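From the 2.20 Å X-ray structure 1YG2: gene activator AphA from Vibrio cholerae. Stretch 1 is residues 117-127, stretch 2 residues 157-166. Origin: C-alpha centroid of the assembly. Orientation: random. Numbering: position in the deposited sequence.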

# COMPACT_ATOMS: atom_id res chain seq x y z
N GLU A 117 -4.46 6.34 -17.21
CA GLU A 117 -3.20 5.74 -17.64
C GLU A 117 -2.79 4.60 -16.72
O GLU A 117 -2.52 3.50 -17.19
CB GLU A 117 -2.08 6.78 -17.65
CG GLU A 117 -0.71 6.16 -17.87
CD GLU A 117 0.31 6.63 -16.86
OE1 GLU A 117 -0.10 7.15 -15.80
OE2 GLU A 117 1.53 6.48 -17.13
N LEU A 118 -2.74 4.86 -15.41
CA LEU A 118 -2.34 3.83 -14.46
C LEU A 118 -3.32 2.66 -14.36
O LEU A 118 -2.96 1.58 -13.88
CB LEU A 118 -2.13 4.44 -13.07
CG LEU A 118 -0.78 5.13 -12.82
CD1 LEU A 118 -0.70 5.62 -11.39
CD2 LEU A 118 0.37 4.15 -13.09
N VAL A 119 -4.55 2.86 -14.81
CA VAL A 119 -5.52 1.79 -14.77
C VAL A 119 -5.17 0.78 -15.85
O VAL A 119 -5.18 -0.43 -15.61
CB VAL A 119 -6.95 2.32 -15.02
CG1 VAL A 119 -7.93 1.16 -15.01
CG2 VAL A 119 -7.33 3.31 -13.94
N GLU A 120 -4.83 1.27 -17.04
CA GLU A 120 -4.48 0.39 -18.14
C GLU A 120 -3.24 -0.43 -17.82
O GLU A 120 -3.19 -1.62 -18.14
CB GLU A 120 -4.26 1.21 -19.42
CG GLU A 120 -5.55 1.82 -19.96
CD GLU A 120 -6.65 0.79 -20.18
OE1 GLU A 120 -6.40 -0.22 -20.89
OE2 GLU A 120 -7.77 0.98 -19.65
N GLU A 121 -2.25 0.19 -17.19
CA GLU A 121 -1.05 -0.54 -16.81
C GLU A 121 -1.46 -1.62 -15.82
O GLU A 121 -1.06 -2.77 -15.94
CB GLU A 121 -0.05 0.41 -16.16
CG GLU A 121 0.49 1.48 -17.08
CD GLU A 121 1.27 2.53 -16.32
OE1 GLU A 121 2.17 2.15 -15.54
OE2 GLU A 121 0.98 3.74 -16.50
N SER A 122 -2.27 -1.22 -14.83
CA SER A 122 -2.74 -2.16 -13.82
C SER A 122 -3.44 -3.32 -14.50
O SER A 122 -3.28 -4.47 -14.09
CB SER A 122 -3.71 -1.47 -12.86
OG SER A 122 -3.05 -0.48 -12.10
N ARG A 123 -4.22 -3.02 -15.53
CA ARG A 123 -4.93 -4.06 -16.26
C ARG A 123 -3.94 -4.99 -16.92
O ARG A 123 -4.12 -6.21 -16.91
CB ARG A 123 -5.85 -3.46 -17.32
CG ARG A 123 -7.13 -2.88 -16.73
CD ARG A 123 -8.24 -2.86 -17.77
NE ARG A 123 -9.55 -2.66 -17.16
CZ ARG A 123 -10.03 -1.48 -16.78
NH1 ARG A 123 -9.31 -0.39 -16.95
NH2 ARG A 123 -11.24 -1.40 -16.23
N LYS A 124 -2.87 -4.42 -17.48
CA LYS A 124 -1.84 -5.23 -18.12
C LYS A 124 -1.16 -6.10 -17.07
O LYS A 124 -0.88 -7.26 -17.32
CB LYS A 124 -0.78 -4.34 -18.78
CG LYS A 124 -1.28 -3.50 -19.94
CD LYS A 124 -0.13 -2.76 -20.63
CE LYS A 124 0.60 -1.83 -19.66
NZ LYS A 124 1.72 -1.08 -20.33
N LEU A 125 -0.88 -5.52 -15.91
CA LEU A 125 -0.22 -6.25 -14.85
C LEU A 125 -1.10 -7.39 -14.33
O LEU A 125 -0.60 -8.47 -14.02
CB LEU A 125 0.13 -5.30 -13.70
CG LEU A 125 1.11 -5.81 -12.65
CD1 LEU A 125 2.42 -6.23 -13.32
CD2 LEU A 125 1.35 -4.72 -11.61
N VAL A 126 -2.40 -7.16 -14.24
CA VAL A 126 -3.31 -8.20 -13.76
C VAL A 126 -3.35 -9.35 -14.75
O VAL A 126 -3.33 -10.52 -14.37
CB VAL A 126 -4.74 -7.64 -13.55
CG1 VAL A 126 -5.74 -8.78 -13.38
CG2 VAL A 126 -4.76 -6.75 -12.31
N ALA A 127 -3.39 -9.01 -16.04
CA ALA A 127 -3.41 -10.00 -17.10
C ALA A 127 -2.17 -10.87 -17.01
O ALA A 127 -2.24 -12.09 -17.13
CB ALA A 127 -3.47 -9.31 -18.46
N ASN A 157 -1.09 -9.63 -5.29
CA ASN A 157 -1.03 -8.52 -6.24
C ASN A 157 -2.32 -8.51 -7.02
O ASN A 157 -2.93 -7.47 -7.25
CB ASN A 157 0.08 -8.72 -7.27
CG ASN A 157 1.43 -8.87 -6.65
OD1 ASN A 157 1.98 -7.92 -6.11
ND2 ASN A 157 1.97 -10.08 -6.73
N LEU A 158 -2.71 -9.70 -7.43
CA LEU A 158 -3.90 -9.87 -8.23
C LEU A 158 -5.15 -9.29 -7.58
O LEU A 158 -5.78 -8.38 -8.13
CB LEU A 158 -4.11 -11.36 -8.51
CG LEU A 158 -5.06 -11.69 -9.65
CD1 LEU A 158 -4.52 -11.10 -10.94
CD2 LEU A 158 -5.20 -13.21 -9.77
N LEU A 159 -5.50 -9.80 -6.41
CA LEU A 159 -6.69 -9.36 -5.70
C LEU A 159 -6.69 -7.88 -5.38
O LEU A 159 -7.68 -7.18 -5.60
CB LEU A 159 -6.86 -10.19 -4.43
CG LEU A 159 -7.12 -11.67 -4.70
CD1 LEU A 159 -7.12 -12.48 -3.41
CD2 LEU A 159 -8.47 -11.81 -5.41
N VAL A 160 -5.57 -7.39 -4.86
CA VAL A 160 -5.46 -5.98 -4.51
C VAL A 160 -5.52 -5.11 -5.76
O VAL A 160 -6.33 -4.18 -5.84
CB VAL A 160 -4.16 -5.70 -3.75
CG1 VAL A 160 -4.00 -4.21 -3.54
CG2 VAL A 160 -4.18 -6.41 -2.41
N ARG A 161 -4.66 -5.41 -6.72
CA ARG A 161 -4.61 -4.66 -7.96
C ARG A 161 -5.98 -4.62 -8.62
O ARG A 161 -6.41 -3.58 -9.13
CB ARG A 161 -3.60 -5.29 -8.92
CG ARG A 161 -3.06 -4.34 -9.94
CD ARG A 161 -2.20 -3.30 -9.26
NE ARG A 161 -1.50 -2.47 -10.23
CZ ARG A 161 -0.46 -1.70 -9.93
NH1 ARG A 161 -0.01 -1.65 -8.69
NH2 ARG A 161 0.13 -0.99 -10.88
N GLN A 162 -6.68 -5.75 -8.60
CA GLN A 162 -8.02 -5.82 -9.18
C GLN A 162 -8.96 -4.92 -8.42
O GLN A 162 -9.82 -4.25 -9.00
CB GLN A 162 -8.54 -7.26 -9.14
CG GLN A 162 -8.07 -8.13 -10.29
CD GLN A 162 -8.56 -9.57 -10.19
OE1 GLN A 162 -8.71 -10.26 -11.20
NE2 GLN A 162 -8.80 -10.03 -8.97
N ALA A 163 -8.81 -4.89 -7.10
CA ALA A 163 -9.65 -4.04 -6.28
C ALA A 163 -9.37 -2.58 -6.61
O ALA A 163 -10.28 -1.77 -6.69
CB ALA A 163 -9.39 -4.31 -4.80
N TRP A 164 -8.10 -2.25 -6.82
CA TRP A 164 -7.75 -0.87 -7.14
C TRP A 164 -8.31 -0.43 -8.50
O TRP A 164 -8.74 0.71 -8.67
CB TRP A 164 -6.24 -0.69 -7.12
CG TRP A 164 -5.84 0.73 -7.28
CD1 TRP A 164 -5.68 1.67 -6.29
CD2 TRP A 164 -5.60 1.41 -8.52
NE1 TRP A 164 -5.35 2.88 -6.84
CE2 TRP A 164 -5.29 2.75 -8.20
CE3 TRP A 164 -5.60 1.01 -9.86
CZ2 TRP A 164 -5.00 3.70 -9.19
CZ3 TRP A 164 -5.31 1.95 -10.84
CH2 TRP A 164 -5.01 3.29 -10.50
N ILE A 165 -8.32 -1.36 -9.46
CA ILE A 165 -8.86 -1.09 -10.79
C ILE A 165 -10.36 -0.84 -10.67
O ILE A 165 -10.91 0.06 -11.30
CB ILE A 165 -8.63 -2.28 -11.73
CG1 ILE A 165 -7.14 -2.46 -12.00
CG2 ILE A 165 -9.45 -2.09 -13.02
CD1 ILE A 165 -6.79 -3.68 -12.81
N GLN A 166 -11.02 -1.66 -9.87
CA GLN A 166 -12.46 -1.48 -9.67
C GLN A 166 -12.71 -0.07 -9.12
O GLN A 166 -13.63 0.62 -9.54
CB GLN A 166 -12.97 -2.53 -8.68
CG GLN A 166 -14.47 -2.59 -8.53
CD GLN A 166 -14.92 -3.65 -7.53
OE1 GLN A 166 -14.53 -4.81 -7.62
NE2 GLN A 166 -15.76 -3.25 -6.58

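At the middle of this helix pair lies a small polar residue, Ser 122, whose hydroxyl is placed among a backbone carbonyl, an arginine and a tryptophan. Its OG donates a hydrogen bond to Leu 118 O one turn back in its own helix, at 2.7 Å, a bond that lets serine be buried without leaving its proton unused. The same Ser 122 OG lies 3.1 Å from Arg 161 NE, although the geometry does not settle whether a hydrogen bond forms. It is also 3.5 Å from Trp 164 CZ3, while Ser 122 CB packs 3.7 Å from Ile 165 CG1. A short side chain suits this place, where the Trp 164 ring, Ile 165 and Arg 161 all crowd round it.

The helices run nearly antiparallel, at 151°, and their axes approach to 9.7 Å. Together they bury 556 Å², both sides summed, and much of the contact is side-chain packing with no clear hydrogen bond across it. Two residues interlock as knobs into holes. Val 126, its CA-to-CB bond pointing toward the partner, sits among Leu 158, Arg 161, Gln 162 and Ile 165. Val 126 CG1 meets Leu 158 CD1 at 3.6 Å, and Val 126 CG2 meets Ile 165 CD1 at 3.7 Å. A compact, branched residue fills such a hole well. In return, Ile 165 enters the hole formed by Val 119, Ser 122, Arg 123 and Val 126. Its CA-to-CB bond points sideways, but the end of the longer isoleucine side chain, CD1, comes nearer the opposing helix and reaches Val 126. The shorter branch, Ile 165 CG2, meets Val 119 CG1 at 4.1 Å.

Next to Ile 165, Trp 164 also starts sideways and extends its broad ring to the first helix. Val 119 CA approaches the ring edge, 3.9 Å from Trp 164 CZ3, and Leu 118 CB lies 4.0 Å from Trp 164 CH2. The large ring thus spans Leu 118, Val 119 and Ser 122, and its broad hydrocarbon surface suits this buried position.

The arginines show how a charged residue can serve in apolar packing. Leu 125 CD2 lies over one face of the Arg 161 guanidinium, 3.9 Å from Arg 161 NE, while Arg 161 CG packs 3.8 Å from Val 126 CG2. Arg 123 points away at its CA-to-CB bond, yet its long chain returns, and Ile 165 CG2 covers one face of its guanidinium, 3.7 Å from Arg 123 NH2.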